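Long-range contacts in ESAT-6/WXG100 secretion system protein (Streptococcus gallolyticus, PDB 7JQE), which probably serves bacterial toxin export as EsaA, a membrane subunit of the type VIIb secretion system, represented here by an extracellular fragment: residues G337-A342 against L357-T362; I331-G336 against T374-I379; L139-N144 against I161-Q166. All blocks are in the same frame, centred on the assembly; numbering follows the deposited sequence.

How the contacts relate
Contacts 1 and 2 are two of the strand pairings of one beta domain, and their centres lie about 10 Å apart. Strand 327-335 is followed at once in the chain by strand 337-341, which belongs to the other sheet, so the chain passes from the four-stranded sheet of contact 2 to the three-stranded sheet of contact 1, and the apolar faces of the two meet. The closest touch is Val339 CG2 to Val334 CG1 at 3.6 Å. Contact 3 belongs to a helical part on the other side of the chain's centre, its own centre about 119 Å from that of contact 1 and about 121 Å from that of contact 2. Three ethanediol molecules lie beside it.

Contact 1: G337-A342 against L357-T362; sequences GTVVFA and LKISYT
Val339 carries CG1 anti to its backbone N (chi1 -172°), and Ile359 holds CG2 in the same relation to its own; the two methyls, Val339 CG1 and Ile359 CG2, meet at 3.5 Å. In Phe341 the torsion chi1 of -70° sets CG beside the backbone N, and the ring then lies alongside Ile359 with both side chains pointing the same way. Phe341 CD1 is 3.9 Å from Ile359 CG1. One atom further round the ring, Phe341 CE1 reaches Leu357 CD1 at 3.8 Å, where the two side chains cross obliquely. The other methyl of Val339, CG2, rests against Tyr361 CB at 3.8 Å.

Val339, Phe341, Ile359 and Tyr361 line one face of an antiparallel ladder. Thr338 with Thr362 and Val340 with Ser360 are the hydrogen-bonded pairs, the shortest bond being Ser360 N to Val340 O at 2.8 Å; Val339 with Tyr361 and Phe341 with Ile359 are the non-hydrogen-bonded ones. Ala342 N extends the ladder with a 2.9 Å bond to Lys358 O, approaching from above the carbonyl plane, 38° out of it. That same oxygen lies in the plane of the Phe341 ring, at its edge. On the reverse face Thr338 and Thr362 stand side by side, with Thr338 OG1 3.6 Å from Thr362 CB, while the hydroxyl of Thr362 bonds to Ser268.

Strand 355-363 is the middle strand of its three-stranded sheet, pairing with 268-275 along its other edge, where Tyr361 OH is hydrogen-bonded to Asn269. The apolar face packs against the four-stranded sheet in the manner of a beta sandwich: Val339 sits on Ile331, Val334, Ile373 and Leu375, Phe341 on Val329 and Ile331 of strand 327-335, and the Tyr361 ring stacks with Tyr388 of strand 382-392, in the facing sheet.

Contact 2: I331-G336 against T374-I379; sequences ISNVSG and TLDLNI
The Asn333 amide and the Asp376 carboxylate are turned 73° apart; Asn333 ND2 points within its own amide plane to Asp376 OD2 at 3.3 Å, a long bond that reaches the anti side of the carboxylate from 27° out of its plane. Asp376 OD1 forms a salt bridge with Arg383. In the Asn378 amide, ND2 donates within the amide plane to Ser332 OG at 2.9 Å as well as bonding Thr330 OG1. Ser332 OG stands between its backbone N and carbonyl carbon (chi1 68°), 3.3 Å from Asp376 CB.

The backbone pairs Ser332 with Asp376 and Ser335 with Thr374, one residue out of step: a beta bulge, Asn333 and Val334 standing opposite Leu375, with Asn333 in left-handed backbone angles where the chain turns a corner. Beyond it Ser335 OG and Thr374 OG1 share a hydrogen bond of 3.1 Å. On the apolar side Leu375 joins both halves, its CD1 3.5 Å from Ile331 CG2 and its CB 3.6 Å from Val334 CG2.

Strands 348-351 and 382-392 flank this pair in the four-stranded sheet. Strand 337-341 covers Ile331, Val334 and Leu375, while Leu377 packs on Ile384 of the second subunit.

Contact 3: L139-N144 against I161-Q166; sequences LALDIN and IDLLNQ. With EDO (1,2-ethanediol), chain L; EDO (1,2-ethanediol), chain O; EDO (1,2-ethanediol), chain P.
Leu139 and Leu141, in the loop that follows helix 102-135, close on Leu163 in a small leucine cluster at the C-terminal end of helix 152-164, and Gln166 packs on the loop leucines too. Leu163 CD2 is the shared point, 3.9 Å from Leu139 CD1 and 4.0 Å from Leu141 CD2, so one methyl is touched by both loop leucines. Gln166 is stretched out, with CG anti to its backbone N (chi1 -169°), and the extended chain carries its amide to the delta methyls of the two leucines. There Gln166 NE2 lies 3.7 Å from Leu139 CD2, the two side chains sliding past each other in opposite directions, and Gln166 OE1 lies 3.6 Å from Leu141 CD1. These are van der Waals contacts; no hydrogen bond joins the two segments.

The loop joins helix 102-135 to helix 152-164, and the far end of the second helix packs back on the loop that leads into it. Ala140, with left-handed backbone angles, turns its CB away from that helix, while the leucines before and after it start toward it. Gln166 N bonds Leu163 O at 3.0 Å as the helix runs out. The loop backbone is held by side chains of other helices: Leu139 N by Ser131, Leu141 O by Arg127, and Leu141 N by the hydroxyl of Tyr476. Helix 462-491 also packs on Leu163, through Tyr476 and Thr477.

Away from the leucines, Asp162 and Asn144 bind ethanediols, probably from the crystallisation liquor. The chain L molecule donates from O1 to Asp162 OD2 at 2.9 Å, an oxygen that also bonds Tyr146 OH. Two further molecules converge on Asn144 OD1, the chain O one through O1 at 2.8 Å and the chain P one through O2 at 3.1 Å.

Contact 1: G337-A342 against L357-T362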
# COMPACT_ATOMS: atom_id res chain seq x y z
N GLY A 337 52.62 -20.61 -21.81
CA GLY A 337 52.07 -21.48 -22.83
C GLY A 337 53.18 -22.27 -23.49
O GLY A 337 54.28 -22.38 -22.93
N THR A 338 52.90 -22.80 -24.67
CA THR A 338 53.87 -23.55 -25.45
C THR A 338 54.15 -22.82 -26.75
O THR A 338 53.22 -22.43 -27.46
CB THR A 338 53.39 -24.98 -25.73
OG1 THR A 338 52.14 -24.93 -26.42
CG2 THR A 338 53.22 -25.76 -24.43
N VAL A 339 55.43 -22.62 -27.05
CA VAL A 339 55.86 -21.94 -28.27
C VAL A 339 56.84 -22.85 -28.99
O VAL A 339 57.86 -23.25 -28.41
CB VAL A 339 56.49 -20.57 -27.97
CG1 VAL A 339 56.75 -19.82 -29.26
CG2 VAL A 339 55.57 -19.77 -27.06
N VAL A 340 56.53 -23.20 -30.24
CA VAL A 340 57.29 -24.19 -30.99
C VAL A 340 57.17 -23.86 -32.47
O VAL A 340 56.20 -23.24 -32.91
CB VAL A 340 56.80 -25.62 -30.69
CG1 VAL A 340 56.93 -25.95 -29.20
CG2 VAL A 340 55.36 -25.80 -31.16
N PHE A 341 58.18 -24.28 -33.24
CA PHE A 341 58.11 -24.16 -34.69
C PHE A 341 57.01 -25.06 -35.24
O PHE A 341 56.86 -26.21 -34.82
CB PHE A 341 59.46 -24.51 -35.33
CG PHE A 341 60.53 -23.49 -35.06
CD1 PHE A 341 60.43 -22.21 -35.57
CD2 PHE A 341 61.64 -23.82 -34.30
CE1 PHE A 341 61.41 -21.27 -35.33
CE2 PHE A 341 62.62 -22.88 -34.05
CZ PHE A 341 62.51 -21.61 -34.56
N ALA A 342 56.25 -24.54 -36.21
CA ALA A 342 54.99 -25.17 -36.59
C ALA A 342 55.21 -26.52 -37.27
O ALA A 342 54.43 -27.46 -37.05
CB ALA A 342 54.20 -24.24 -37.50
N LEU A 357 60.04 -18.75 -41.30
CA LEU A 357 59.72 -19.75 -40.29
C LEU A 357 58.38 -19.42 -39.64
O LEU A 357 58.08 -18.25 -39.39
CB LEU A 357 60.81 -19.84 -39.22
CG LEU A 357 62.22 -20.22 -39.68
CD1 LEU A 357 63.18 -20.23 -38.50
CD2 LEU A 357 62.21 -21.57 -40.39
N LYS A 358 57.59 -20.45 -39.37
CA LYS A 358 56.29 -20.31 -38.75
C LYS A 358 56.37 -20.80 -37.31
O LYS A 358 56.93 -21.86 -37.04
CB LYS A 358 55.23 -21.11 -39.52
CG LYS A 358 55.33 -20.93 -41.03
CD LYS A 358 54.74 -19.61 -41.49
CE LYS A 358 53.22 -19.65 -41.41
NZ LYS A 358 52.66 -20.77 -42.21
N ILE A 359 55.83 -20.01 -36.39
CA ILE A 359 55.89 -20.32 -34.96
C ILE A 359 54.47 -20.40 -34.42
O ILE A 359 53.68 -19.47 -34.59
CB ILE A 359 56.71 -19.26 -34.19
CG1 ILE A 359 58.12 -19.18 -34.77
CG2 ILE A 359 56.75 -19.60 -32.71
CD1 ILE A 359 59.01 -18.16 -34.09
N SER A 360 54.16 -21.52 -33.79
CA SER A 360 52.87 -21.74 -33.14
C SER A 360 53.01 -21.48 -31.65
O SER A 360 53.91 -22.03 -31.00
CB SER A 360 52.37 -23.16 -33.39
OG SER A 360 51.48 -23.58 -32.36
N TYR A 361 52.12 -20.65 -31.11
CA TYR A 361 52.07 -20.43 -29.67
C TYR A 361 50.66 -20.71 -29.17
O TYR A 361 49.67 -20.49 -29.88
CB TYR A 361 52.52 -19.01 -29.28
CG TYR A 361 51.67 -17.88 -29.82
CD1 TYR A 361 50.47 -17.53 -29.21
CD2 TYR A 361 52.09 -17.14 -30.92
CE1 TYR A 361 49.70 -16.48 -29.69
CE2 TYR A 361 51.33 -16.09 -31.40
CZ TYR A 361 50.14 -15.76 -30.79
OH TYR A 361 49.39 -14.71 -31.28
N THR A 362 50.58 -21.22 -27.95
CA THR A 362 49.32 -21.66 -27.36
C THR A 362 49.31 -21.25 -25.89
O THR A 362 50.13 -21.74 -25.11
CB THR A 362 49.14 -23.17 -27.50
OG1 THR A 362 49.14 -23.53 -28.89
CG2 THR A 362 47.83 -23.62 -26.87

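Contact 2: I331-G336 against T374-I379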
# COMPACT_ATOMS: atom_id res chain seq x y z
N ILE A 331 64.05 -21.08 -29.81
CA ILE A 331 63.04 -20.47 -28.97
C ILE A 331 63.38 -20.81 -27.53
O ILE A 331 63.39 -22.00 -27.16
CB ILE A 331 61.63 -20.97 -29.32
CG1 ILE A 331 61.25 -20.56 -30.75
CG2 ILE A 331 60.61 -20.46 -28.31
CD1 ILE A 331 60.24 -21.48 -31.40
N SER A 332 63.65 -19.80 -26.71
CA SER A 332 64.11 -20.02 -25.35
C SER A 332 63.30 -19.20 -24.35
O SER A 332 62.66 -18.21 -24.70
CB SER A 332 65.60 -19.68 -25.19
OG SER A 332 65.82 -18.29 -25.34
N ASN A 333 63.33 -19.65 -23.10
CA ASN A 333 62.74 -18.92 -21.97
C ASN A 333 61.26 -18.63 -22.19
O ASN A 333 60.79 -17.50 -22.03
CB ASN A 333 63.53 -17.63 -21.70
CG ASN A 333 64.99 -17.89 -21.35
OD1 ASN A 333 65.31 -18.88 -20.68
ND2 ASN A 333 65.87 -17.02 -21.81
N VAL A 334 60.51 -19.68 -22.53
CA VAL A 334 59.07 -19.57 -22.75
C VAL A 334 58.35 -19.67 -21.42
O VAL A 334 58.75 -20.44 -20.54
CB VAL A 334 58.58 -20.65 -23.73
CG1 VAL A 334 57.07 -20.58 -23.87
CG2 VAL A 334 59.24 -20.48 -25.09
N SER A 335 57.27 -18.90 -21.28
CA SER A 335 56.35 -19.02 -20.16
C SER A 335 54.98 -18.57 -20.62
O SER A 335 54.85 -17.77 -21.56
CB SER A 335 56.79 -18.19 -18.96
OG SER A 335 56.46 -16.83 -19.14
N GLY A 336 53.94 -19.07 -19.95
CA GLY A 336 52.57 -18.73 -20.27
C GLY A 336 51.91 -19.63 -21.28
O GLY A 336 50.72 -19.43 -21.59
N THR A 374 55.52 -15.08 -23.02
CA THR A 374 56.80 -14.43 -23.27
C THR A 374 57.84 -15.47 -23.66
O THR A 374 57.89 -16.56 -23.08
CB THR A 374 57.31 -13.63 -22.06
OG1 THR A 374 57.58 -14.53 -20.97
CG2 THR A 374 56.30 -12.59 -21.63
N LEU A 375 58.67 -15.13 -24.64
CA LEU A 375 59.77 -15.99 -25.05
C LEU A 375 60.90 -15.13 -25.59
O LEU A 375 60.77 -13.91 -25.74
CB LEU A 375 59.34 -17.00 -26.11
CG LEU A 375 58.90 -16.39 -27.44
CD1 LEU A 375 59.49 -17.14 -28.61
CD2 LEU A 375 57.37 -16.36 -27.52
N ASP A 376 62.02 -15.79 -25.87
CA ASP A 376 63.14 -15.19 -26.58
C ASP A 376 63.31 -15.90 -27.91
O ASP A 376 63.37 -17.14 -27.96
CB ASP A 376 64.44 -15.30 -25.76
CG ASP A 376 64.56 -14.20 -24.71
OD1 ASP A 376 63.93 -13.14 -24.89
OD2 ASP A 376 65.30 -14.39 -23.72
N LEU A 377 63.35 -15.13 -29.00
CA LEU A 377 63.68 -15.66 -30.32
C LEU A 377 65.16 -15.39 -30.59
O LEU A 377 65.58 -14.24 -30.70
CB LEU A 377 62.81 -15.03 -31.41
CG LEU A 377 63.15 -15.46 -32.84
CD1 LEU A 377 62.86 -16.94 -33.05
CD2 LEU A 377 62.40 -14.61 -33.87
N ASN A 378 65.94 -16.46 -30.69
CA ASN A 378 67.38 -16.37 -30.90
C ASN A 378 67.71 -16.68 -32.35
O ASN A 378 67.44 -17.79 -32.82
CB ASN A 378 68.14 -17.31 -29.96
CG ASN A 378 67.79 -17.09 -28.50
OD1 ASN A 378 68.28 -16.16 -27.87
ND2 ASN A 378 66.94 -17.96 -27.96
N ILE A 379 68.28 -15.71 -33.05
CA ILE A 379 68.82 -15.89 -34.40
C ILE A 379 70.30 -15.58 -34.30
O ILE A 379 70.69 -14.40 -34.26
CB ILE A 379 68.13 -15.00 -35.44
CG1 ILE A 379 66.61 -15.22 -35.41
CG2 ILE A 379 68.71 -15.26 -36.83
CD1 ILE A 379 65.84 -14.28 -36.32

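Contact 3: L139-N144 against I161-Q166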
# COMPACT_ATOMS: atom_id res chain seq x y z
N LEU A 139 -43.45 -5.86 26.74
CA LEU A 139 -43.39 -6.33 28.12
C LEU A 139 -44.78 -6.45 28.74
O LEU A 139 -45.01 -7.33 29.57
CB LEU A 139 -42.51 -5.41 28.96
CG LEU A 139 -41.02 -5.44 28.60
CD1 LEU A 139 -40.26 -4.38 29.39
CD2 LEU A 139 -40.44 -6.81 28.86
N ALA A 140 -45.71 -5.59 28.34
CA ALA A 140 -47.06 -5.55 28.92
C ALA A 140 -46.99 -5.66 30.44
O ALA A 140 -47.51 -6.59 31.05
CB ALA A 140 -47.95 -6.65 28.33
N LEU A 141 -46.32 -4.68 31.04
CA LEU A 141 -46.17 -4.66 32.49
C LEU A 141 -47.54 -4.62 33.15
O LEU A 141 -48.40 -3.83 32.76
CB LEU A 141 -45.33 -3.45 32.91
CG LEU A 141 -44.83 -3.42 34.35
CD1 LEU A 141 -43.83 -4.54 34.58
CD2 LEU A 141 -44.22 -2.07 34.68
N ASP A 142 -47.74 -5.49 34.14
CA ASP A 142 -49.03 -5.62 34.81
C ASP A 142 -49.17 -4.53 35.87
O ASP A 142 -48.40 -4.49 36.84
CB ASP A 142 -49.16 -7.01 35.42
CG ASP A 142 -50.36 -7.14 36.32
OD1 ASP A 142 -51.49 -7.27 35.80
OD2 ASP A 142 -50.18 -7.12 37.56
N ILE A 143 -50.17 -3.67 35.71
CA ILE A 143 -50.34 -2.53 36.60
C ILE A 143 -50.76 -2.94 38.01
O ILE A 143 -50.53 -2.19 38.96
CB ILE A 143 -51.38 -1.53 36.04
CG1 ILE A 143 -52.77 -2.15 36.06
CG2 ILE A 143 -50.99 -1.11 34.63
CD1 ILE A 143 -53.89 -1.16 35.81
N ASN A 144 -51.37 -4.12 38.16
CA ASN A 144 -51.97 -4.50 39.43
C ASN A 144 -51.01 -4.35 40.61
O ASN A 144 -51.43 -4.00 41.71
CB ASN A 144 -52.48 -5.94 39.35
CG ASN A 144 -52.67 -6.57 40.72
OD1 ASN A 144 -53.74 -6.49 41.31
ND2 ASN A 144 -51.62 -7.22 41.22
N ILE A 161 -37.99 0.64 38.79
CA ILE A 161 -37.13 -0.41 39.35
C ILE A 161 -37.51 -1.77 38.78
O ILE A 161 -36.64 -2.62 38.54
CB ILE A 161 -37.19 -0.39 40.88
CG1 ILE A 161 -36.57 0.89 41.43
CG2 ILE A 161 -36.50 -1.62 41.45
CD1 ILE A 161 -36.55 0.96 42.94
N ASP A 162 -38.80 -2.00 38.56
CA ASP A 162 -39.23 -3.28 37.99
C ASP A 162 -38.82 -3.40 36.52
O ASP A 162 -38.46 -4.49 36.06
CB ASP A 162 -40.74 -3.45 38.13
CG ASP A 162 -41.13 -3.99 39.49
OD1 ASP A 162 -40.32 -4.70 40.12
OD2 ASP A 162 -42.27 -3.72 39.94
N LEU A 163 -38.86 -2.30 35.77
CA LEU A 163 -38.51 -2.36 34.36
C LEU A 163 -37.02 -2.58 34.16
O LEU A 163 -36.61 -3.33 33.27
CB LEU A 163 -38.97 -1.08 33.65
CG LEU A 163 -40.48 -0.97 33.43
CD1 LEU A 163 -40.88 0.44 33.02
CD2 LEU A 163 -40.93 -1.98 32.39
N LEU A 164 -36.18 -1.94 34.99
CA LEU A 164 -34.74 -2.08 34.83
C LEU A 164 -34.27 -3.50 35.16
O LEU A 164 -33.29 -3.97 34.57
CB LEU A 164 -34.01 -1.06 35.71
CG LEU A 164 -34.16 0.39 35.27
CD1 LEU A 164 -33.45 1.33 36.23
CD2 LEU A 164 -33.63 0.58 33.86
N ASN A 165 -34.94 -4.18 36.08
CA ASN A 165 -34.62 -5.57 36.39
C ASN A 165 -35.27 -6.55 35.42
O ASN A 165 -35.14 -7.76 35.61
CB ASN A 165 -35.04 -5.92 37.82
CG ASN A 165 -34.16 -5.26 38.86
OD1 ASN A 165 -34.65 -4.59 39.77
ND2 ASN A 165 -32.85 -5.46 38.73
N GLN A 166 -35.96 -6.05 34.39
CA GLN A 166 -36.67 -6.90 33.45
C GLN A 166 -36.19 -6.74 32.01
O GLN A 166 -36.40 -7.66 31.21
CB GLN A 166 -38.18 -6.61 33.51
CG GLN A 166 -39.05 -7.60 32.76
CD GLN A 166 -40.54 -7.38 33.02
OE1 GLN A 166 -40.92 -6.64 33.93
NE2 GLN A 166 -41.37 -8.02 32.21
C1 EDO L . -42.38 -5.37 43.06
O1 EDO L . -43.44 -5.23 42.11
C2 EDO L . -42.66 -4.49 44.27
O2 EDO L . -41.61 -4.65 45.24
C1 EDO O . -55.14 -6.62 44.63
O1 EDO O . -54.20 -5.75 43.99
C2 EDO O . -54.51 -7.24 45.88
O2 EDO O . -55.36 -8.26 46.41
C1 EDO P . -56.89 -8.71 39.26
O1 EDO P . -55.50 -9.01 39.36
C2 EDO P . -57.38 -8.05 40.54
O2 EDO P . -56.76 -6.77 40.72